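Local atomic coordinates of Cwp19 (Clostridioides difficile, PDB entry 5OQ3), a protein that probably cleaves peptidoglycan of the bacterial cell wall, this chain being the glycoside hydrolase TIM-barrel region of a longer S-layer-associated protein. Residues A[227-230]-A[231-235]; A[177-181]-A[182-186]; A[311-315]-A[316-320]. All coordinates share one frame; numbering follows the deposited sequence. Where two conformers were deposited one is given.

Interaction 1 (A[227-230]-A[231-235]); sequences RDVK and ASIKS
Val229 and Ile233 meet one helical turn apart. Val229 CG1 lies 3.8 Å from Ile233 CD1, and the two side chains slant across each other. Ile233 CG1 sits beside its own backbone N (chi1 -63°). This turns the branch back along the helix, where Ile233 CG1 rests 3.2 Å from Val229 O. The same carbonyl accepts the N-H of Ile233, with Ile233 N to Val229 O 3.0 Å and a nearly straight bond (176°). Ala231, Ser232 and Lys234 repeat the i to i+4 pattern by donating to the carbonyl oxygens of Arg227, Asp228 and Lys230.

Lys230 and Lys234 make the next pair. Their chains touch through carbon, Lys230 CG to Lys234 CE at 3.9 Å. The ammonium groups stay apart, Lys230 NZ to Lys234 NZ 5.5 Å. Lys234 NZ is held by a salt bridge to Asp285 and a hydrogen bond to Val240 O.

All of this lies on helix 214-236, which runs just before strand 241-244 on the outside of the TIM barrel. Val229 and Ile233 face the barrel wall and pack on Phe242; Val229 also touches Phe189, and Ile233 touches Val187.

On a more exposed side, Arg227 turns the NE edge of its guanidinium to Asp228. Arg227 NE (2.9 Å) and Arg227 NH2 (3.0 Å) both donate to Asp228 OD1, from one face of the carboxylate. Val172 of helix 165-181 packs against Asp228, Val229 and Ser232.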
loop_
_atom_site.group_PDB
_atom_site.type_symbol
_atom_site.label_atom_id
_atom_site.label_comp_id
_atom_site.label_asym_id
_atom_site.label_seq_id
_atom_site.Cartn_x
_atom_site.Cartn_y
_atom_site.Cartn_z
ATOM N N ARG A 227 -5.509 -5.467 -12.894
ATOM C CA ARG A 227 -5.987 -5.106 -14.224
ATOM C C ARG A 227 -7.346 -4.455 -14.176
ATOM O O ARG A 227 -7.590 -3.429 -14.821
ATOM C CB ARG A 227 -6.020 -6.363 -15.095
ATOM C CG ARG A 227 -6.466 -6.141 -16.514
ATOM C CD ARG A 227 -6.835 -7.468 -17.179
ATOM N NE ARG A 227 -8.078 -7.981 -16.584
ATOM C CZ ARG A 227 -8.607 -9.172 -16.840
ATOM N NH1 ARG A 227 -7.952 -10.036 -17.636
ATOM N NH2 ARG A 227 -9.789 -9.519 -16.309
ATOM N N ASP A 228 -8.263 -5.082 -13.465
ATOM C CA ASP A 228 -9.660 -4.634 -13.467
ATOM C C ASP A 228 -9.839 -3.334 -12.686
ATOM O O ASP A 228 -10.623 -2.492 -13.055
ATOM C CB ASP A 228 -10.564 -5.722 -12.867
ATOM C CG ASP A 228 -10.785 -6.934 -13.815
ATOM O OD1 ASP A 228 -10.299 -6.907 -14.981
ATOM O OD2 ASP A 228 -11.487 -7.847 -13.332
ATOM N N VAL A 229 -9.065 -3.117 -11.631
ATOM C CA VAL A 229 -9.077 -1.864 -10.887
ATOM C C VAL A 229 -8.531 -0.751 -11.791
ATOM O O VAL A 229 -9.149 0.319 -11.908
ATOM C CB VAL A 229 -8.239 -1.990 -9.580
ATOM C CG1 VAL A 229 -8.017 -0.601 -8.938
ATOM C CG2 VAL A 229 -8.969 -2.890 -8.583
ATOM N N LYS A 230 -7.415 -0.987 -12.460
ATOM C CA LYS A 230 -6.882 0.015 -13.367
ATOM C C LYS A 230 -7.901 0.398 -14.433
ATOM O O LYS A 230 -8.124 1.583 -14.701
ATOM C CB LYS A 230 -5.537 -0.414 -13.974
ATOM C CG LYS A 230 -4.898 0.784 -14.621
ATOM C CD LYS A 230 -3.504 0.621 -14.809
ATOM C CE LYS A 230 -3.334 -0.128 -16.012
ATOM N NZ LYS A 230 -3.510 0.788 -17.160
ATOM N N ALA A 231 -8.517 -0.622 -15.036
ATOM C CA ALA A 231 -9.489 -0.336 -16.095
ATOM C C ALA A 231 -10.675 0.472 -15.586
ATOM O O ALA A 231 -11.179 1.357 -16.274
ATOM C CB ALA A 231 -9.956 -1.627 -16.743
ATOM N N SER A 232 -11.146 0.147 -14.389
ATOM C CA SER A 232 -12.264 0.855 -13.796
ATOM C C SER A 232 -11.909 2.330 -13.600
ATOM O O SER A 232 -12.616 3.234 -14.004
ATOM C CB SER A 232 -12.648 0.205 -12.458
ATOM O OG SER A 232 -13.574 1.018 -11.763
ATOM N N ILE A 233 -10.762 2.559 -12.977
ATOM C CA ILE A 233 -10.276 3.918 -12.739
ATOM C C ILE A 233 -10.228 4.694 -14.046
ATOM O O ILE A 233 -10.813 5.806 -14.141
ATOM C CB ILE A 233 -8.905 3.944 -12.042
ATOM C CG1 ILE A 233 -9.004 3.324 -10.685
ATOM C CG2 ILE A 233 -8.364 5.374 -11.988
ATOM C CD1 ILE A 233 -7.639 2.991 -10.092
ATOM N N LYS A 234 -9.631 4.079 -15.080
ATOM C CA LYS A 234 -9.420 4.815 -16.344
ATOM C C LYS A 234 -10.738 5.116 -17.031
ATOM O O LYS A 234 -10.833 6.119 -17.734
ATOM C CB LYS A 234 -8.488 4.019 -17.257
ATOM C CG LYS A 234 -7.059 3.799 -16.707
ATOM C CD LYS A 234 -6.260 5.020 -16.253
ATOM C CE LYS A 234 -4.928 4.609 -15.556
ATOM N NZ LYS A 234 -4.152 5.837 -15.195
ATOM N N SER A 235 -11.749 4.260 -16.838
ATOM C CA SER A 235 -13.034 4.487 -17.491
ATOM C C SER A 235 -13.807 5.644 -16.847
ATOM O O SER A 235 -14.778 6.150 -17.420
ATOM C CB SER A 235 -13.892 3.211 -17.379
ATOM O OG SER A 235 -14.385 3.020 -16.081
#

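Interaction 2 (A[177-181]-A[182-186])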
loop_
_atom_site.group_PDB
_atom_site.type_symbol
_atom_site.label_atom_id
_atom_site.label_comp_id
_atom_site.label_asym_id
_atom_site.label_seq_id
_atom_site.Cartn_x
_atom_site.Cartn_y
_atom_site.Cartn_z
ATOM N N GLU A 177 -16.229 3.695 -6.242
ATOM C CA GLU A 177 -17.033 4.653 -5.477
ATOM C C GLU A 177 -16.185 5.875 -5.076
ATOM O O GLU A 177 -16.614 7.023 -5.141
ATOM C CB GLU A 177 -17.604 3.975 -4.210
ATOM C CG GLU A 177 -18.457 4.855 -3.299
ATOM C CD GLU A 177 -18.945 4.117 -2.061
ATOM O OE1 GLU A 177 -18.130 3.491 -1.314
ATOM O OE2 GLU A 177 -20.141 4.187 -1.798
ATOM N N VAL A 178 -14.977 5.586 -4.622
ATOM C CA VAL A 178 -14.085 6.644 -4.178
ATOM C C VAL A 178 -13.604 7.497 -5.375
ATOM O O VAL A 178 -13.594 8.725 -5.301
ATOM C CB VAL A 178 -12.907 6.076 -3.412
ATOM C CG1 VAL A 178 -11.895 7.155 -3.063
ATOM C CG2 VAL A 178 -13.373 5.378 -2.160
ATOM N N VAL A 179 -13.278 6.841 -6.485
ATOM C CA VAL A 179 -12.869 7.563 -7.700
ATOM C C VAL A 179 -13.976 8.487 -8.187
ATOM O O VAL A 179 -13.719 9.628 -8.596
ATOM C CB VAL A 179 -12.457 6.566 -8.813
ATOM C CG1 VAL A 179 -12.102 7.277 -10.092
ATOM C CG2 VAL A 179 -11.313 5.686 -8.356
ATOM N N GLN A 180 -15.217 7.994 -8.172
ATOM C CA GLN A 180 -16.355 8.778 -8.645
ATOM C C GLN A 180 -16.595 10.000 -7.758
ATOM O O GLN A 180 -16.912 11.094 -8.233
ATOM C CB GLN A 180 -17.622 7.916 -8.648
ATOM C CG GLN A 180 -18.903 8.602 -9.105
ATOM C CD GLN A 180 -20.113 7.696 -8.992
ATOM O OE1 GLN A 180 -20.412 6.945 -9.943
ATOM N NE2 GLN A 180 -20.859 7.786 -7.840
ATOM N N ASN A 181 -16.516 9.790 -6.431
ATOM C CA ASN A 181 -17.088 10.736 -5.482
ATOM C C ASN A 181 -16.084 11.688 -4.843
ATOM O O ASN A 181 -16.511 12.625 -4.163
ATOM C CB ASN A 181 -17.860 9.990 -4.378
ATOM C CG ASN A 181 -19.111 9.318 -4.876
ATOM O OD1 ASN A 181 -19.511 9.493 -6.017
ATOM N ND2 ASN A 181 -19.716 8.492 -4.014
ATOM N N TYR A 182 -14.782 11.494 -5.058
ATOM C CA TYR A 182 -13.767 12.274 -4.380
ATOM C C TYR A 182 -12.665 12.684 -5.353
ATOM O O TYR A 182 -12.315 11.899 -6.237
ATOM C CB TYR A 182 -13.158 11.499 -3.203
ATOM C CG TYR A 182 -14.188 11.161 -2.126
ATOM C CD1 TYR A 182 -14.523 12.080 -1.145
ATOM C CD2 TYR A 182 -14.840 9.946 -2.130
ATOM C CE1 TYR A 182 -15.482 11.775 -0.191
ATOM C CE2 TYR A 182 -15.783 9.605 -1.183
ATOM C CZ TYR A 182 -16.126 10.549 -0.207
ATOM O OH TYR A 182 -17.071 10.197 0.747
ATOM N N ASP A 183 -12.044 13.812 -5.096
ATOM C CA ASP A 183 -11.047 14.391 -6.014
ATOM C C ASP A 183 -9.643 13.846 -5.747
ATOM O O ASP A 183 -8.677 14.607 -5.542
ATOM C CB ASP A 183 -11.083 15.921 -5.875
ATOM C CG ASP A 183 -10.173 16.622 -6.832
ATOM O OD1 ASP A 183 -9.996 16.093 -7.946
ATOM O OD2 ASP A 183 -9.634 17.692 -6.451
ATOM N N ILE A 184 -9.531 12.530 -5.753
ATOM C CA ILE A 184 -8.251 11.915 -5.591
ATOM C C ILE A 184 -7.357 12.066 -6.794
ATOM O O ILE A 184 -7.822 12.134 -7.926
ATOM C CB ILE A 184 -8.379 10.429 -5.188
ATOM C CG1 ILE A 184 -9.090 9.600 -6.272
ATOM C CG2 ILE A 184 -9.135 10.278 -3.846
ATOM C CD1 ILE A 184 -9.015 8.101 -6.012
ATOM N N ASP A 185 -6.046 11.992 -6.588
ATOM C CA ASP A 185 -5.072 12.015 -7.702
ATOM C C ASP A 185 -4.537 10.630 -8.067
ATOM O O ASP A 185 -4.071 10.404 -9.185
ATOM C CB ASP A 185 -3.891 12.911 -7.323
ATOM C CG ASP A 185 -4.347 14.274 -6.944
ATOM O OD1 ASP A 185 -4.893 14.975 -7.824
ATOM O OD2 ASP A 185 -4.245 14.686 -5.773
ATOM N N GLY A 186 -4.670 9.682 -7.130
ATOM C CA GLY A 186 -4.169 8.313 -7.313
ATOM C C GLY A 186 -4.900 7.327 -6.439
ATOM O O GLY A 186 -5.499 7.710 -5.418
HETATM O O HOH W 1 -19.208 8.672 -1.045
#
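This is a local contact at the C-terminal end of helix 165-181, where Val178, Val179 and Asn181 meet Tyr182 and Ile184 of the loop leading to strand 186-189. Tyr182 is the first residue to leave helical backbone angles. Its N-H still points back to Val178 O, but the bond is weak, 3.0 Å from Tyr182 N to Val178 O with a bent angle of 129°.

The Tyr182 ring folds back along the helix end. CG lies beside the backbone N (chi1 -62°), which sets Asn181 O over one ring face, 3.4 Å from Tyr182 CG. Val178 O lies at the ring edge. Val178 CG1 also reaches the ring, 4.2 Å from Tyr182 CD2. A water joins the polar ends: it accepts from Asn181 ND2 at 3.0 Å and donates to Tyr182 OH at 3.2 Å. The phenol oxygen is also hydrogen-bonded to Asp103, and the ring packs on Leu105, Pro106 and Ile109 of helix 104-114.

Asp183 then forms the centre of an inverse gamma turn, with a weak bond from Ile184 N to Tyr182 O. The turn brings the Ile184 side chain back toward the helix. Ile184 CD1 touches Val179 CG2 at 4.1 Å, the two side chains crossing at about a right angle, and Val178 CG1 at 4.2 Å. Ile184 also packs on Phe119 and Ala121 of strand 118-123. The whole is an alpha-to-beta connection of a TIM barrel, in which the loop after a helix turns inward to start the next barrel strand.

Interaction 3 (A[311-315]-A[316-320]); sequences NEVKG and TNVDL
A type II beta turn from Val313 to Thr316 joins helix 302-313 to strand 319-324, inside a beta-alpha-beta unit of the TIM barrel that starts at strand 286-287. The chain leaves the helix, reverses through Lys314 and Gly315, and runs into the strand. Gly315 has a positive phi of 77°, which suits a glycine at this place in the turn.

Thr316 closes the turn twice on one acceptor. Thr316 N donates to Val313 O at 2.9 Å, and the hydroxyl Thr316 OG1 donates to the same oxygen at 2.8 Å. OG1 stands between the backbone N and the carbonyl carbon (chi1 76°), which brings it close to that carbonyl. The Val313 carbonyl therefore receives two donors from one residue. The methyl Thr316 CG2 lies 3.5 Å from Val313 O.

The side chain of Val313 fills the inner side of the bend. Val313 CG2 meets Leu320 CB at 3.9 Å, and the two side chains cross at about a right angle. Val313 CB lies 3.7 Å from Val318 O, so the valine packs against backbone as well as side chains. Ile279 of helix 275-280 touches both Val313 and Thr316, and Lys280 also touches Thr316. Leu320 and Val318 in turn pack on Val287 of the neighbouring barrel strand. Backbone hydrogen bonds between Asp319 and both Asp285 and Val287, and between Leu320 and Lys357, tie the start of the strand to both neighbours.

The Thr316 hydroxyl has a second role. It accepts a hydrogen bond from the backbone N two residues on, which makes an ST turn: Val318 N to Thr316 OG1 is 3.1 Å, with an angle of 160°.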
loop_
_atom_site.group_PDB
_atom_site.type_symbol
_atom_site.label_atom_id
_atom_site.label_comp_id
_atom_site.label_asym_id
_atom_site.label_seq_id
_atom_site.Cartn_x
_atom_site.Cartn_y
_atom_site.Cartn_z
ATOM N N ASN A 311 16.223 -1.897 -13.530
ATOM C CA ASN A 311 16.238 -2.718 -14.728
ATOM C C ASN A 311 14.843 -3.299 -15.061
ATOM O O ASN A 311 14.448 -3.372 -16.246
ATOM C CB ASN A 311 17.285 -3.840 -14.601
ATOM C CG ASN A 311 17.385 -4.653 -15.871
ATOM O OD1 ASN A 311 17.864 -4.150 -16.898
ATOM N ND2 ASN A 311 16.893 -5.892 -15.828
ATOM N N GLU A 312 14.098 -3.710 -14.057
ATOM C CA GLU A 312 12.731 -4.251 -14.279
ATOM C C GLU A 312 11.812 -3.321 -15.037
ATOM O O GLU A 312 11.001 -3.803 -15.821
ATOM C CB GLU A 312 12.063 -4.609 -12.944
ATOM C CG GLU A 312 12.533 -5.859 -12.262
ATOM C CD GLU A 312 12.295 -7.096 -13.139
ATOM O OE1 GLU A 312 11.126 -7.533 -13.364
ATOM O OE2 GLU A 312 13.287 -7.597 -13.616
ATOM N N VAL A 313 11.891 -2.004 -14.788
ATOM C CA VAL A 313 10.992 -1.080 -15.466
ATOM C C VAL A 313 11.536 -0.493 -16.758
ATOM O O VAL A 313 10.803 0.196 -17.487
ATOM C CB VAL A 313 10.506 0.043 -14.532
ATOM C CG1 VAL A 313 9.817 -0.551 -13.293
ATOM C CG2 VAL A 313 11.668 0.944 -14.116
ATOM N N LYS A 314 12.790 -0.792 -17.073
ATOM C CA LYS A 314 13.431 -0.213 -18.226
ATOM C C LYS A 314 12.643 -0.617 -19.457
ATOM O O LYS A 314 12.231 -1.750 -19.606
ATOM C CB LYS A 314 14.907 -0.693 -18.285
ATOM C CG LYS A 314 15.764 0.062 -19.265
ATOM C CD LYS A 314 17.223 -0.380 -19.169
ATOM C CE LYS A 314 17.963 -0.051 -20.460
ATOM N NZ LYS A 314 19.420 -0.354 -20.358
ATOM N N GLY A 315 12.387 0.355 -20.321
ATOM C CA GLY A 315 11.633 0.130 -21.530
ATOM C C GLY A 315 10.136 0.023 -21.365
ATOM O O GLY A 315 9.449 -0.285 -22.304
ATOM N N THR A 316 9.624 0.241 -20.151
ATOM C CA THR A 316 8.170 0.245 -19.921
ATOM C C THR A 316 7.765 1.672 -19.567
ATOM O O THR A 316 8.610 2.544 -19.344
ATOM C CB THR A 316 7.746 -0.682 -18.733
ATOM O OG1 THR A 316 8.065 -0.063 -17.473
ATOM C CG2 THR A 316 8.424 -2.051 -18.792
ATOM N N ASN A 317 6.462 1.900 -19.481
ATOM C CA ASN A 317 5.926 3.157 -19.024
ATOM C C ASN A 317 5.546 3.143 -17.549
ATOM O O ASN A 317 4.956 4.079 -17.079
ATOM C CB ASN A 317 4.714 3.509 -19.847
ATOM C CG ASN A 317 5.068 3.863 -21.261
ATOM O OD1 ASN A 317 6.116 4.440 -21.510
ATOM N ND2 ASN A 317 4.199 3.531 -22.195
ATOM N N VAL A 318 6.001 2.126 -16.791
ATOM C CA VAL A 318 5.699 2.035 -15.354
ATOM C C VAL A 318 6.702 2.875 -14.562
ATOM O O VAL A 318 7.920 2.695 -14.669
ATOM C CB VAL A 318 5.714 0.579 -14.847
ATOM C CG1 VAL A 318 5.467 0.523 -13.329
ATOM C CG2 VAL A 318 4.717 -0.224 -15.623
ATOM N N ASP A 319 6.173 3.817 -13.790
ATOM C CA ASP A 319 7.006 4.645 -12.934
ATOM C C ASP A 319 7.460 3.894 -11.696
ATOM O O ASP A 319 6.657 3.284 -10.973
ATOM C CB ASP A 319 6.253 5.934 -12.550
ATOM C CG ASP A 319 5.922 6.805 -13.714
ATOM O OD1 ASP A 319 6.705 6.917 -14.676
ATOM O OD2 ASP A 319 4.832 7.412 -13.636
ATOM N N LEU A 320 8.763 3.963 -11.464
ATOM C CA LEU A 320 9.384 3.332 -10.312
ATOM C C LEU A 320 9.692 4.345 -9.212
ATOM O O LEU A 320 10.476 5.300 -9.436
ATOM C CB LEU A 320 10.669 2.624 -10.746
ATOM C CG LEU A 320 11.552 2.039 -9.639
ATOM C CD1 LEU A 320 10.833 0.969 -8.813
ATOM C CD2 LEU A 320 12.813 1.459 -10.288
#

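Interactions 1 and 2 lie on or at the end of two helices that pack side by side, 214-236 and 165-181, and touch directly: Ile233 CG1 packs 4.0 Å from Val179 CG2, with the two centres about 13 Å apart. Interaction 3 is separate. Its centre is about 20 Å from that of interaction 1 and 26 Å from that of interaction 2. Asp285 gives an indirect tie: its carboxylate forms a salt bridge with Lys234, and its backbone hydrogen-bonds with that of Asp319. Interactions 2 and 3 are both helix-to-strand connections. In TIM barrels these lie at the end opposite the usual active site. A bound PEG lies about 8 Å from the Lys234 side chain.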